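Long-range contacts in beta-galactosidase/beta-glucuronidase (Faecalibacterium prausnitzii L2-6, PDB 6MVF), which binds flavin mononucleotide and, as a family 2 glycoside hydrolase, probably hydrolyses beta-glucuronides: residues 172-177 / 202-207; 209-214 / 226-231; 90-95 / 164-169; 86-91 / 122-127. All coordinates share one frame; numbering follows the deposited sequence.

Contact 1 (172-177 / 202-207); sequences HFDLDY and FVTNPD. With FMN (flavin mononucleotide), chain G.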
# COMPACT_ATOMS: atom_id res chain seq x y z
N HIS A 172 -11.55 -26.74 18.87
CA HIS A 172 -10.91 -26.13 17.71
C HIS A 172 -10.80 -27.18 16.62
O HIS A 172 -10.73 -28.37 16.90
CB HIS A 172 -9.52 -25.57 18.06
CG HIS A 172 -8.52 -26.62 18.43
ND1 HIS A 172 -8.24 -26.96 19.74
CD2 HIS A 172 -7.71 -27.40 17.67
CE1 HIS A 172 -7.31 -27.91 19.76
NE2 HIS A 172 -6.97 -28.18 18.52
N PHE A 173 -10.74 -26.71 15.37
CA PHE A 173 -10.52 -27.60 14.24
C PHE A 173 -9.15 -28.28 14.32
O PHE A 173 -8.14 -27.66 14.71
CB PHE A 173 -10.65 -26.84 12.92
CG PHE A 173 -12.02 -26.28 12.66
CD1 PHE A 173 -13.07 -27.12 12.28
CD2 PHE A 173 -12.25 -24.90 12.73
CE1 PHE A 173 -14.33 -26.62 12.03
CE2 PHE A 173 -13.50 -24.38 12.46
CZ PHE A 173 -14.55 -25.23 12.11
N ASP A 174 -9.11 -29.54 13.88
CA ASP A 174 -7.99 -30.45 14.11
C ASP A 174 -6.69 -29.90 13.54
O ASP A 174 -6.61 -29.59 12.35
CB ASP A 174 -8.31 -31.82 13.49
CG ASP A 174 -7.41 -32.95 14.03
OD1 ASP A 174 -6.42 -32.67 14.73
OD2 ASP A 174 -7.71 -34.13 13.75
N LEU A 175 -5.68 -29.81 14.40
CA LEU A 175 -4.33 -29.37 14.06
C LEU A 175 -3.33 -30.51 14.10
O LEU A 175 -2.15 -30.31 13.77
CB LEU A 175 -3.89 -28.27 15.04
CG LEU A 175 -4.56 -26.91 14.86
CD1 LEU A 175 -4.74 -26.14 16.19
CD2 LEU A 175 -3.73 -26.11 13.89
N ASP A 176 -3.78 -31.71 14.48
CA ASP A 176 -2.91 -32.82 14.87
C ASP A 176 -2.81 -33.92 13.84
O ASP A 176 -2.10 -34.89 14.08
CB ASP A 176 -3.38 -33.44 16.19
CG ASP A 176 -2.97 -32.63 17.38
OD1 ASP A 176 -1.77 -32.26 17.46
OD2 ASP A 176 -3.83 -32.35 18.24
N TYR A 177 -3.49 -33.81 12.71
CA TYR A 177 -3.58 -34.90 11.76
C TYR A 177 -2.72 -34.59 10.52
O TYR A 177 -3.17 -33.94 9.57
CB TYR A 177 -5.03 -35.18 11.41
CG TYR A 177 -5.18 -36.47 10.65
CD1 TYR A 177 -5.08 -37.70 11.29
CD2 TYR A 177 -5.37 -36.46 9.28
CE1 TYR A 177 -5.20 -38.87 10.58
CE2 TYR A 177 -5.48 -37.62 8.57
CZ TYR A 177 -5.40 -38.82 9.22
OH TYR A 177 -5.51 -39.94 8.47
N PHE A 202 -12.98 -31.43 10.80
CA PHE A 202 -12.60 -32.31 11.90
C PHE A 202 -12.36 -31.46 13.14
O PHE A 202 -11.50 -30.58 13.14
CB PHE A 202 -11.36 -33.12 11.54
CG PHE A 202 -11.53 -33.90 10.28
CD1 PHE A 202 -12.12 -35.16 10.30
CD2 PHE A 202 -11.13 -33.38 9.06
CE1 PHE A 202 -12.30 -35.88 9.14
CE2 PHE A 202 -11.29 -34.10 7.89
CZ PHE A 202 -11.89 -35.35 7.93
N VAL A 203 -13.12 -31.74 14.20
CA VAL A 203 -13.11 -30.92 15.40
C VAL A 203 -12.47 -31.71 16.53
O VAL A 203 -12.88 -32.84 16.83
CB VAL A 203 -14.52 -30.45 15.76
CG1 VAL A 203 -14.46 -29.45 16.92
CG2 VAL A 203 -15.21 -29.83 14.53
N THR A 204 -11.43 -31.13 17.13
CA THR A 204 -10.85 -31.62 18.37
C THR A 204 -11.71 -31.14 19.53
O THR A 204 -12.03 -29.95 19.63
CB THR A 204 -9.41 -31.11 18.53
OG1 THR A 204 -8.61 -31.56 17.43
CG2 THR A 204 -8.78 -31.56 19.86
N ASN A 205 -12.08 -32.07 20.40
CA ASN A 205 -12.99 -31.84 21.52
C ASN A 205 -14.35 -31.29 21.10
O ASN A 205 -14.79 -30.28 21.65
CB ASN A 205 -12.35 -30.89 22.53
CG ASN A 205 -11.09 -31.45 23.10
OD1 ASN A 205 -11.04 -32.63 23.50
ND2 ASN A 205 -10.04 -30.64 23.13
N PRO A 206 -15.05 -31.93 20.17
CA PRO A 206 -16.43 -31.51 19.89
C PRO A 206 -17.30 -31.74 21.10
O PRO A 206 -16.90 -32.35 22.09
CB PRO A 206 -16.85 -32.41 18.72
CG PRO A 206 -16.06 -33.64 18.93
CD PRO A 206 -14.73 -33.20 19.50
N ASP A 207 -18.55 -31.28 21.00
CA ASP A 207 -19.49 -31.27 22.11
C ASP A 207 -20.84 -30.76 21.58
O ASP A 207 -20.87 -30.03 20.58
CB ASP A 207 -18.91 -30.41 23.25
CG ASP A 207 -19.97 -29.81 24.14
OD1 ASP A 207 -20.58 -30.57 24.93
OD2 ASP A 207 -20.17 -28.57 24.07
N1 FMN G . -8.98 -37.15 10.28
C2 FMN G . -8.78 -36.29 11.29
O2 FMN G . -8.96 -36.63 12.46
N3 FMN G . -8.35 -35.06 11.10
C4 FMN G . -8.11 -34.57 9.92
O4 FMN G . -7.71 -33.43 9.76
C4A FMN G . -8.32 -35.42 8.81
N5 FMN G . -8.06 -34.94 7.62
C5A FMN G . -8.23 -35.67 6.54
C6 FMN G . -7.95 -35.12 5.32
C7 FMN G . -8.13 -35.85 4.19
C7M FMN G . -7.82 -35.25 2.88
C8 FMN G . -8.58 -37.23 4.30
C8M FMN G . -8.75 -38.05 3.07
C9 FMN G . -8.86 -37.78 5.53
C9A FMN G . -8.70 -37.04 6.67
N10 FMN G . -8.95 -37.60 7.92
C10 FMN G . -8.77 -36.78 9.03
C1' FMN G . -9.46 -38.96 7.93
C2' FMN G . -8.69 -40.12 8.53
O2' FMN G . -7.91 -40.53 7.44
C3' FMN G . -9.57 -41.30 8.88
O3' FMN G . -10.91 -40.87 8.99
C4' FMN G . -9.25 -41.95 10.21
O4' FMN G . -9.02 -40.89 11.13
C5' FMN G . -8.07 -42.93 10.17
O5' FMN G . -6.87 -42.31 10.59
P FMN G . -5.43 -42.93 10.35
O1P FMN G . -4.69 -42.43 11.53
O2P FMN G . -5.65 -44.41 10.29
O3P FMN G . -4.88 -42.43 9.06
O HOH W 1 -6.08 -30.50 17.09
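Asp174 and Phe202 lean together, CB to CB 3.8 Å, and both touch the bound flavin. Asp174 OD2 accepts the N3-H of FMN at 2.9 Å (154°); with CG anti to the backbone N (chi1 -163°), the carboxylate turns to the pyrimidine edge. The Phe202 ring lies over one face of the isoalloxazine, CE2 3.3 Å from N5 of FMN, and the Tyr177 ring covers the opposite face. Tyr177 OH accepts from the ribityl O2' and donates to phosphate O3P at 2.6 Å. Putting a leucine here would probably leave O2' and the phosphate without this mate and bare one flavin face of its stacked ring. Further out, Asp174 OD1 takes the N-H of Asp176 in an Asx turn, while Asp174 N donates to Phe202 O, the two strands pairing antiparallel alongside. Thr204 CB sits over the His172 ring, 4.1 Å from its centroid. Water 1 joins His172 NE2, Leu175 N, Asp176 OD2 and Thr204 OG1; His172 ND1 is bonded to Pro169 O. The flavin is thus read at its imide by an acceptor, which would be expected to suit a ring that keeps its N3 proton.

Contact 2 (209-214 / 226-231); sequences SFTVMY and SAVRPS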
# COMPACT_ATOMS: atom_id res chain seq x y z
N SER A 209 -22.79 -28.46 22.37
CA SER A 209 -22.96 -27.02 22.30
C SER A 209 -22.22 -26.38 21.13
O SER A 209 -22.40 -25.17 20.89
CB SER A 209 -22.49 -26.36 23.61
OG SER A 209 -21.09 -26.47 23.80
N PHE A 210 -21.41 -27.13 20.39
CA PHE A 210 -20.69 -26.61 19.24
C PHE A 210 -21.33 -27.07 17.93
O PHE A 210 -21.69 -28.24 17.78
CB PHE A 210 -19.22 -27.04 19.30
CG PHE A 210 -18.43 -26.36 20.38
CD1 PHE A 210 -18.08 -25.01 20.28
CD2 PHE A 210 -18.02 -27.07 21.50
CE1 PHE A 210 -17.35 -24.38 21.27
CE2 PHE A 210 -17.28 -26.45 22.50
CZ PHE A 210 -16.95 -25.10 22.39
N THR A 211 -21.49 -26.15 16.99
CA THR A 211 -21.86 -26.47 15.62
C THR A 211 -20.75 -26.04 14.66
O THR A 211 -19.85 -25.28 15.01
CB THR A 211 -23.18 -25.78 15.21
OG1 THR A 211 -23.10 -24.40 15.54
CG2 THR A 211 -24.38 -26.40 15.89
N VAL A 212 -20.83 -26.53 13.43
CA VAL A 212 -19.97 -26.07 12.35
C VAL A 212 -20.86 -25.41 11.29
O VAL A 212 -21.73 -26.06 10.70
CB VAL A 212 -19.15 -27.22 11.75
CG1 VAL A 212 -18.38 -26.73 10.52
CG2 VAL A 212 -18.19 -27.79 12.79
N MET A 213 -20.65 -24.11 11.08
CA MET A 213 -21.41 -23.33 10.11
C MET A 213 -20.54 -23.16 8.87
O MET A 213 -19.49 -22.52 8.94
CB MET A 213 -21.85 -21.99 10.68
CG MET A 213 -22.64 -22.10 11.99
SD MET A 213 -23.24 -20.50 12.58
CE MET A 213 -21.73 -19.53 12.40
N TYR A 214 -20.98 -23.75 7.77
CA TYR A 214 -20.26 -23.72 6.51
C TYR A 214 -20.82 -22.62 5.63
O TYR A 214 -22.04 -22.49 5.49
CB TYR A 214 -20.41 -25.04 5.77
CG TYR A 214 -19.77 -26.24 6.43
CD1 TYR A 214 -18.40 -26.35 6.52
CD2 TYR A 214 -20.55 -27.29 6.92
CE1 TYR A 214 -17.82 -27.45 7.09
CE2 TYR A 214 -19.97 -28.40 7.50
CZ TYR A 214 -18.60 -28.47 7.57
OH TYR A 214 -17.99 -29.56 8.14
N SER A 226 -24.73 -22.21 1.98
CA SER A 226 -24.34 -22.44 3.37
C SER A 226 -25.08 -23.66 3.90
O SER A 226 -26.09 -24.08 3.34
CB SER A 226 -24.61 -21.22 4.25
OG SER A 226 -25.96 -20.82 4.14
N ALA A 227 -24.54 -24.23 4.98
CA ALA A 227 -25.18 -25.32 5.69
C ALA A 227 -24.54 -25.42 7.06
O ALA A 227 -23.47 -24.86 7.30
CB ALA A 227 -25.07 -26.67 4.95
N VAL A 228 -25.21 -26.15 7.96
CA VAL A 228 -24.80 -26.23 9.35
C VAL A 228 -24.83 -27.69 9.81
O VAL A 228 -25.71 -28.46 9.42
CB VAL A 228 -25.72 -25.34 10.22
CG1 VAL A 228 -25.29 -25.36 11.67
CG2 VAL A 228 -25.70 -23.90 9.65
N ARG A 229 -23.87 -28.07 10.63
CA ARG A 229 -23.75 -29.45 11.08
C ARG A 229 -23.46 -29.47 12.57
O ARG A 229 -22.96 -28.49 13.12
CB ARG A 229 -22.65 -30.21 10.33
CG ARG A 229 -23.00 -30.60 8.90
CD ARG A 229 -23.87 -31.83 8.86
NE ARG A 229 -25.26 -31.50 9.01
CZ ARG A 229 -26.20 -32.36 9.39
NH1 ARG A 229 -27.46 -31.93 9.50
NH2 ARG A 229 -25.88 -33.63 9.68
N PRO A 230 -23.76 -30.59 13.24
CA PRO A 230 -23.24 -30.79 14.60
C PRO A 230 -21.72 -30.91 14.58
O PRO A 230 -21.14 -31.45 13.64
CB PRO A 230 -23.89 -32.11 15.04
CG PRO A 230 -25.02 -32.30 14.15
CD PRO A 230 -24.64 -31.70 12.84
N SER A 231 -21.08 -30.42 15.64
CA SER A 231 -19.62 -30.46 15.63
C SER A 231 -19.04 -31.87 15.67
O SER A 231 -17.83 -32.01 15.51
CB SER A 231 -19.05 -29.62 16.78
OG SER A 231 -19.26 -30.21 18.05
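Val212 and Arg229 face each other as an antiparallel hydrogen-bonded pair, and this is the close-knit part of the hairpin: Val212 N reaches Arg229 O at 2.9 Å and 170°, with the reciprocal bond equally long. Tyr214 and Ala227 repeat the pattern, Tyr214 N to Ala227 O being 2.8 Å. On this face the Tyr214 ring has Val212 CG1 over it and Arg229 CG at its edge, 4.0 Å from CE2. Bends at chi2 (-80°) and chi3 (86°) fold the arginine back so that NE donates to its neighbour's carbonyl, Val228 O, at 3.1 Å, and the guanidinium lies nearly coplanar with the tyrosine ring. Its NH1 forms a salt bridge with Glu652 of the second subunit. With an alanine here, that glutamate would probably lose its mate across the interface and the tyrosine its edge packing.

Packing between the strands is thinner on the other face, where Met213 CG stands 4.2 Å from Val228 CG1; Thr563 and Arg586 of the second subunit lie against these two, and Thr211 is partly exposed. Toward Ser231 the main-chain pairing thins to one bond, to Phe210 O, yet Ser231 stays packed on Phe210 CB and its OG is bonded to Asp207.

The Tyr214 face packs on strands 195-204 and 236-240, as in the beta-sandwich that follows the sugar-binding domain in this family, and Tyr214 OH is bonded to Ser201 and Thr234. Strand 211-217 has 254-262 on its far flank, while Ser226 and Ala227 pair in parallel with a strand of the second subunit, carrying the sheet across the interface.

Contact 3 (90-95 / 164-169); sequences YVEVLA and NLISVP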
# COMPACT_ATOMS: atom_id res chain seq x y z
N TYR A 90 0.26 -24.47 19.89
CA TYR A 90 0.84 -25.39 18.93
C TYR A 90 2.01 -24.71 18.24
O TYR A 90 1.94 -23.52 17.94
CB TYR A 90 -0.20 -25.83 17.88
CG TYR A 90 -1.15 -26.94 18.29
CD1 TYR A 90 -2.25 -26.69 19.11
CD2 TYR A 90 -0.96 -28.23 17.83
CE1 TYR A 90 -3.13 -27.73 19.48
CE2 TYR A 90 -1.83 -29.27 18.18
CZ TYR A 90 -2.90 -29.02 19.00
OH TYR A 90 -3.73 -30.07 19.33
N VAL A 91 3.09 -25.45 18.00
CA VAL A 91 4.15 -24.99 17.11
C VAL A 91 3.95 -25.67 15.77
O VAL A 91 3.64 -26.86 15.70
CB VAL A 91 5.57 -25.24 17.67
CG1 VAL A 91 5.79 -26.69 17.99
CG2 VAL A 91 6.59 -24.79 16.68
N GLU A 92 4.07 -24.89 14.69
CA GLU A 92 3.87 -25.37 13.33
C GLU A 92 5.14 -25.10 12.54
O GLU A 92 5.50 -23.94 12.31
CB GLU A 92 2.66 -24.70 12.70
CG GLU A 92 2.52 -24.89 11.22
CD GLU A 92 1.25 -24.25 10.67
OE1 GLU A 92 0.19 -24.93 10.68
OE2 GLU A 92 1.32 -23.06 10.25
N VAL A 93 5.84 -26.17 12.14
CA VAL A 93 7.00 -26.10 11.25
C VAL A 93 6.52 -26.37 9.83
O VAL A 93 5.89 -27.40 9.57
CB VAL A 93 8.08 -27.11 11.66
CG1 VAL A 93 9.26 -27.06 10.69
CG2 VAL A 93 8.54 -26.87 13.11
N LEU A 94 6.80 -25.45 8.91
CA LEU A 94 6.25 -25.61 7.56
C LEU A 94 7.09 -26.54 6.70
O LEU A 94 6.60 -27.00 5.66
CB LEU A 94 6.06 -24.25 6.87
CG LEU A 94 5.09 -23.29 7.58
CD1 LEU A 94 5.11 -21.86 7.00
CD2 LEU A 94 3.68 -23.86 7.62
N ALA A 95 8.34 -26.80 7.11
CA ALA A 95 9.23 -27.81 6.55
C ALA A 95 10.56 -27.80 7.30
O ALA A 95 11.09 -26.74 7.66
CB ALA A 95 9.46 -27.60 5.04
N ASN A 164 5.60 -21.33 12.73
CA ASN A 164 4.44 -20.60 13.23
C ASN A 164 4.04 -21.09 14.62
O ASN A 164 4.18 -22.26 14.95
CB ASN A 164 3.21 -20.76 12.34
CG ASN A 164 3.31 -19.98 11.05
OD1 ASN A 164 3.69 -18.81 11.05
ND2 ASN A 164 2.95 -20.62 9.94
N LEU A 165 3.50 -20.16 15.40
CA LEU A 165 2.86 -20.45 16.67
C LEU A 165 1.35 -20.29 16.49
O LEU A 165 0.90 -19.30 15.90
CB LEU A 165 3.38 -19.50 17.75
CG LEU A 165 3.36 -19.89 19.21
CD1 LEU A 165 4.29 -21.06 19.44
CD2 LEU A 165 3.78 -18.69 20.05
N ILE A 166 0.58 -21.27 16.95
CA ILE A 166 -0.87 -21.25 16.81
C ILE A 166 -1.52 -21.31 18.20
O ILE A 166 -1.24 -22.22 18.99
CB ILE A 166 -1.39 -22.40 15.92
CG1 ILE A 166 -0.72 -22.33 14.54
CG2 ILE A 166 -2.91 -22.32 15.80
CD1 ILE A 166 -1.09 -23.48 13.61
N SER A 167 -2.37 -20.33 18.49
CA SER A 167 -3.14 -20.26 19.73
C SER A 167 -4.61 -20.49 19.39
O SER A 167 -5.16 -19.80 18.53
CB SER A 167 -2.93 -18.89 20.38
OG SER A 167 -3.76 -18.72 21.50
N VAL A 168 -5.24 -21.46 20.06
CA VAL A 168 -6.64 -21.81 19.80
C VAL A 168 -7.34 -22.11 21.11
O VAL A 168 -6.69 -22.37 22.14
CB VAL A 168 -6.77 -23.03 18.85
CG1 VAL A 168 -6.34 -22.67 17.41
CG2 VAL A 168 -5.99 -24.22 19.40
N PRO A 169 -8.68 -22.08 21.12
CA PRO A 169 -9.41 -22.53 22.31
C PRO A 169 -9.35 -24.04 22.44
O PRO A 169 -8.79 -24.72 21.56
CB PRO A 169 -10.86 -22.07 22.05
CG PRO A 169 -10.80 -21.20 20.84
CD PRO A 169 -9.60 -21.62 20.07
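Tyr90 and Ile166, then Glu92 and Asn164, are antiparallel hydrogen-bonded pairs: four main-chain bonds, Ile166 N to Tyr90 O measuring 2.8 Å, join strands 90-93 and 164-168, whose directions differ by 146°. Beside that backbone, Glu92 and Asn164 run side by side and end in a bond of their own, Asn164 ND2 to Glu92 OE2 at 3.0 Å and 156°. The amide comes to the anti lone pair of OE2, with the two flat groups turned 65° against each other. The Glu92 chain is stretched out, which carries the carboxylate that far; its OE1 makes a salt bridge with Arg120. Ile166 CD1 packs against the same carboxylate, 3.5 Å from OE1, while Leu94 CD1 touches Asn164 ND2. Farther along this face, Tyr90 CB meets Ile166 CB at 4.1 Å, and the tyrosine hydroxyl is bonded to Asp176. On the face of Val91, Leu165 lays CD1 near Tyr90 O. These are the two central strands of a four-stranded sheet in the sugar-binding beta-sandwich. With an amide N-H on one oxygen and a guanidinium on the other, the Glu92 carboxylate is gripped at both ends and would be expected to stay ionised.

Contact 4 (86-91 / 122-127); sequences GGRVYV and DITDLC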
# COMPACT_ATOMS: atom_id res chain seq x y z
N GLY A 86 -8.66 -22.82 29.11
CA GLY A 86 -8.54 -24.01 28.32
C GLY A 86 -7.74 -23.86 27.05
O GLY A 86 -7.72 -24.80 26.24
N GLY A 87 -7.09 -22.71 26.86
CA GLY A 87 -6.37 -22.45 25.63
C GLY A 87 -5.27 -23.47 25.37
O GLY A 87 -4.78 -24.15 26.27
N ARG A 88 -4.90 -23.56 24.11
CA ARG A 88 -3.91 -24.52 23.65
C ARG A 88 -2.90 -23.80 22.77
O ARG A 88 -3.21 -22.79 22.12
CB ARG A 88 -4.57 -25.68 22.91
CG ARG A 88 -5.74 -26.25 23.70
CD ARG A 88 -5.95 -27.73 23.48
NE ARG A 88 -4.78 -28.53 23.83
CZ ARG A 88 -4.38 -28.77 25.07
NH1 ARG A 88 -5.05 -28.26 26.09
NH2 ARG A 88 -3.32 -29.53 25.29
N VAL A 89 -1.67 -24.31 22.77
CA VAL A 89 -0.56 -23.72 22.04
C VAL A 89 0.05 -24.80 21.16
O VAL A 89 0.30 -25.92 21.63
CB VAL A 89 0.50 -23.13 22.98
CG1 VAL A 89 1.62 -22.46 22.17
CG2 VAL A 89 -0.17 -22.18 23.99
N TYR A 90 0.26 -24.47 19.89
CA TYR A 90 0.84 -25.39 18.93
C TYR A 90 2.01 -24.71 18.24
O TYR A 90 1.94 -23.52 17.94
CB TYR A 90 -0.20 -25.83 17.88
CG TYR A 90 -1.15 -26.94 18.29
CD1 TYR A 90 -2.25 -26.69 19.11
CD2 TYR A 90 -0.96 -28.23 17.83
CE1 TYR A 90 -3.13 -27.73 19.48
CE2 TYR A 90 -1.83 -29.27 18.18
CZ TYR A 90 -2.90 -29.02 19.00
OH TYR A 90 -3.73 -30.07 19.33
N VAL A 91 3.09 -25.45 18.00
CA VAL A 91 4.15 -24.99 17.11
C VAL A 91 3.95 -25.67 15.77
O VAL A 91 3.64 -26.86 15.70
CB VAL A 91 5.57 -25.24 17.67
CG1 VAL A 91 5.79 -26.69 17.99
CG2 VAL A 91 6.59 -24.79 16.68
N ASP A 122 1.48 -30.08 19.77
CA ASP A 122 0.76 -29.45 20.88
C ASP A 122 1.76 -29.22 22.02
O ASP A 122 2.10 -30.14 22.76
CB ASP A 122 -0.42 -30.33 21.29
CG ASP A 122 -1.26 -29.73 22.42
OD1 ASP A 122 -0.92 -28.65 22.96
OD2 ASP A 122 -2.30 -30.35 22.77
N ILE A 123 2.24 -27.99 22.18
CA ILE A 123 3.22 -27.69 23.21
C ILE A 123 2.57 -26.99 24.40
O ILE A 123 3.27 -26.34 25.17
CB ILE A 123 4.39 -26.87 22.66
CG1 ILE A 123 3.91 -25.49 22.22
CG2 ILE A 123 5.03 -27.60 21.49
CD1 ILE A 123 5.00 -24.47 22.15
N THR A 124 1.25 -27.12 24.56
CA THR A 124 0.52 -26.42 25.62
C THR A 124 1.16 -26.64 26.98
O THR A 124 1.54 -25.68 27.67
CB THR A 124 -0.94 -26.92 25.65
OG1 THR A 124 -1.56 -26.72 24.38
CG2 THR A 124 -1.75 -26.18 26.73
N ASP A 125 1.30 -27.91 27.37
CA ASP A 125 1.80 -28.32 28.68
C ASP A 125 3.31 -28.12 28.86
O ASP A 125 3.79 -28.22 29.99
CB ASP A 125 1.41 -29.78 28.93
CG ASP A 125 -0.11 -30.00 28.90
OD1 ASP A 125 -0.86 -29.16 29.48
OD2 ASP A 125 -0.55 -31.00 28.29
N LEU A 126 4.06 -27.84 27.80
CA LEU A 126 5.46 -27.47 27.94
C LEU A 126 5.66 -25.97 28.06
O LEU A 126 6.81 -25.50 28.11
CB LEU A 126 6.26 -28.02 26.75
CG LEU A 126 5.79 -29.42 26.33
CD1 LEU A 126 6.50 -29.90 25.05
CD2 LEU A 126 5.95 -30.42 27.46
N CYS A 127 4.58 -25.20 28.14
CA CYS A 127 4.64 -23.74 28.13
C CYS A 127 4.47 -23.18 29.53
O CYS A 127 3.63 -23.65 30.31
CB CYS A 127 3.55 -23.16 27.23
SG CYS A 127 3.85 -23.32 25.46
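Thr124 OG1, a side-chain oxygen, takes the backbone N-H of Val89 at 2.9 Å and an almost straight 168°, where regular strand pairing would use a carbonyl. Asp122 OD1 accepts the N-H of Thr124, closing an Asx turn; the threonine hydroxyl lies close to the same oxygen, though too near for that bond to be trusted. The Asp122 side chain swings opposite its own N (chi1 -178°), and its other oxygen, OD2, faces Arg88, which grips it side-on with both NE and NH2, the latter at 2.8 Å. OD2 lies in the guanidinium plane, yet the carboxylate stands 83° to it. Thr124 OG1 sits over one face of this guanidinium, so arginine, aspartate and threonine form one polar cluster, and the charge of Asp122 is probably offset by its salt bridge.

This is the margin of the four-stranded sheet of the sugar-binding beta-sandwich: strand 119-122 pairs last with 88-93, and residues 122-127 then turn off toward strand 131-139 of the facing sheet. Asp122 still packs as a strand residue, its CA 3.9 Å from the Tyr90 ring centroid and its carboxylate stacked on that ring, and Ile123 N donates to Val89 O at 2.9 Å. Toward the interior of the sandwich, Val89 CG1 meets Ile123 CG1 at 3.8 Å and Cys127 SG at 4.1 Å. Val91 CG1 touches Ile123 CG2 at 3.7 Å, and Ile123 continues onto Val104 and Ala109 of the second sheet.

From the N terminus, strand 88-93 opens two contacts at once. Contact 4 closes the shorter loop, to 122-127, and contact 3 the longer one, to 164-169; the loops overlap, contact 4 closing while that of contact 3 is still open. They share Tyr90 and Val91 and lie on opposite flanks of that strand, within the sugar-binding domain. The chain then leaves strand 163-168 almost directly for contact 1, which joins 172-177 to 202-207 at the flavin, and contact 2 follows as a short hairpin. Contacts 1 and 2 come in series and neither crosses the first pair. Tyr90 to Asp176 ties contact 1 back to contacts 3 and 4, and Ser231 with Asp207 ties it to contact 2, so contact 1 bridges the two beta domains.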